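Long-range contact in putative glyoxalase superfamily protein (Ralstonia eutropha, PDB 3IUZ), which probably acts as an iron(II)-dependent dioxygenase of the 2-oxoadipate dioxygenase/decarboxylase family, related to the glyoxalase superfamily: residues Arg91-Leu96 / Gly165-Pro170. Numbering follows the deposited sequence.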
# COMPACT_ATOMS: atom_id res chain seq x y z
N ARG A 91 14.04 -15.56 -7.56
CA ARG A 91 15.45 -15.19 -7.49
C ARG A 91 15.88 -14.24 -8.62
O ARG A 91 16.82 -13.45 -8.45
CB ARG A 91 16.28 -16.44 -7.57
CG ARG A 91 17.73 -16.16 -7.24
CD ARG A 91 18.03 -16.72 -5.93
NE ARG A 91 19.44 -16.56 -5.64
CZ ARG A 91 20.20 -17.47 -5.04
NH1 ARG A 91 19.71 -18.66 -4.69
NH2 ARG A 91 21.46 -17.17 -4.78
N ASP A 92 15.19 -14.29 -9.74
CA ASP A 92 15.52 -13.41 -10.86
C ASP A 92 14.78 -12.09 -10.71
O ASP A 92 13.80 -11.83 -11.41
CB ASP A 92 15.18 -14.10 -12.16
CG ASP A 92 15.84 -13.45 -13.37
OD1 ASP A 92 16.64 -12.50 -13.21
OD2 ASP A 92 15.53 -13.91 -14.49
N ASN A 93 15.24 -11.28 -9.77
CA ASN A 93 14.51 -10.08 -9.33
C ASN A 93 15.35 -8.84 -9.49
O ASN A 93 15.10 -7.83 -8.84
CB ASN A 93 14.06 -10.22 -7.88
CG ASN A 93 12.71 -9.56 -7.61
OD1 ASN A 93 11.87 -9.47 -8.49
ND2 ASN A 93 12.50 -9.09 -6.38
N GLY A 94 16.38 -8.91 -10.34
CA GLY A 94 17.24 -7.75 -10.57
C GLY A 94 17.95 -7.32 -9.30
O GLY A 94 18.50 -8.13 -8.60
N ALA A 95 17.92 -6.04 -8.99
CA ALA A 95 18.55 -5.50 -7.78
C ALA A 95 17.65 -5.48 -6.55
O ALA A 95 18.07 -5.01 -5.48
CB ALA A 95 19.08 -4.11 -8.05
N LEU A 96 16.42 -5.99 -6.69
CA LEU A 96 15.38 -5.91 -5.68
C LEU A 96 15.37 -7.18 -4.85
O LEU A 96 15.34 -8.28 -5.42
CB LEU A 96 14.01 -5.72 -6.35
CG LEU A 96 12.82 -5.26 -5.48
CD1 LEU A 96 13.10 -3.87 -4.91
CD2 LEU A 96 11.57 -5.34 -6.41
N GLY A 165 13.49 -9.35 -13.83
CA GLY A 165 14.93 -9.55 -13.70
C GLY A 165 15.77 -8.29 -13.94
O GLY A 165 16.97 -8.30 -13.76
N ASN A 166 15.12 -7.20 -14.30
CA ASN A 166 15.81 -5.92 -14.48
C ASN A 166 15.45 -4.92 -13.39
O ASN A 166 15.80 -3.74 -13.49
CB ASN A 166 15.48 -5.33 -15.88
CG ASN A 166 13.96 -5.06 -16.09
OD1 ASN A 166 13.24 -4.61 -15.17
ND2 ASN A 166 13.48 -5.31 -17.31
N SER A 167 14.73 -5.35 -12.35
CA SER A 167 14.25 -4.41 -11.36
C SER A 167 15.35 -3.57 -10.73
O SER A 167 16.48 -4.08 -10.45
CB SER A 167 13.51 -5.10 -10.23
OG SER A 167 12.41 -5.83 -10.69
N ALA A 168 15.01 -2.32 -10.48
CA ALA A 168 15.89 -1.43 -9.71
C ALA A 168 15.64 -1.68 -8.22
O ALA A 168 14.59 -2.22 -7.84
CB ALA A 168 15.65 0.03 -10.03
N ASP A 169 16.64 -1.32 -7.40
CA ASP A 169 16.43 -1.18 -5.95
C ASP A 169 16.19 0.28 -5.61
O ASP A 169 17.11 1.13 -5.67
CB ASP A 169 17.60 -1.75 -5.15
CG ASP A 169 17.33 -1.75 -3.63
OD1 ASP A 169 16.34 -1.11 -3.20
OD2 ASP A 169 18.09 -2.41 -2.87
N PRO A 170 14.93 0.62 -5.27
CA PRO A 170 14.63 2.01 -4.95
C PRO A 170 15.10 2.53 -3.59
O PRO A 170 15.07 3.73 -3.35
CB PRO A 170 13.10 2.01 -4.97
CG PRO A 170 12.80 0.67 -4.35
CD PRO A 170 13.77 -0.25 -4.99
O HOH W 1 17.84 -11.22 -15.24
O HOH W 2 19.92 -4.00 -4.04
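Ala95 and Ser167 join two surface loops through one direct hydrogen bond: the amide N of Ala95 reaches the carbonyl O of Ser167 at 2.8 Å, nearly straight at hydrogen (169°) but with the donor tilted 28° from the carbonyl plane. Beside it, CB of Ser167 packs 3.5 Å from O of Asn93, while its OG, anti to its own carbonyl carbon (chi1 -59°), bonds back to O of Thr164. Leu96 supplies the apolar part: its CD1 meets CD of Pro170 at 3.7 Å, the two side chains crossing at about a right angle, and also lies against O of Ala168, a buried oxygen without a hydrogen-bond partner. One water bridges the loops by donating to O of Ala95 (2.6 Å) and to OD2 of Asp169 (2.7 Å); OD1 of Asp169 holds a salt bridge to Arg105 of helix 101-110. At the other end the backbones come close, with CA of Gly94, a residue at positive phi, 3.2 Å from O of Gly165. Farther out, OG1 of Thr164, the last residue of helix 154-164, bonds to O of Asp92. The arrangement is a type II' beta turn, Asn93 to Leu96 with glycine at its second position, closed by the bond from Leu96 N to Asn93 O (3.1 Å) and docked on the loop that links helices 154-164 and 173-185.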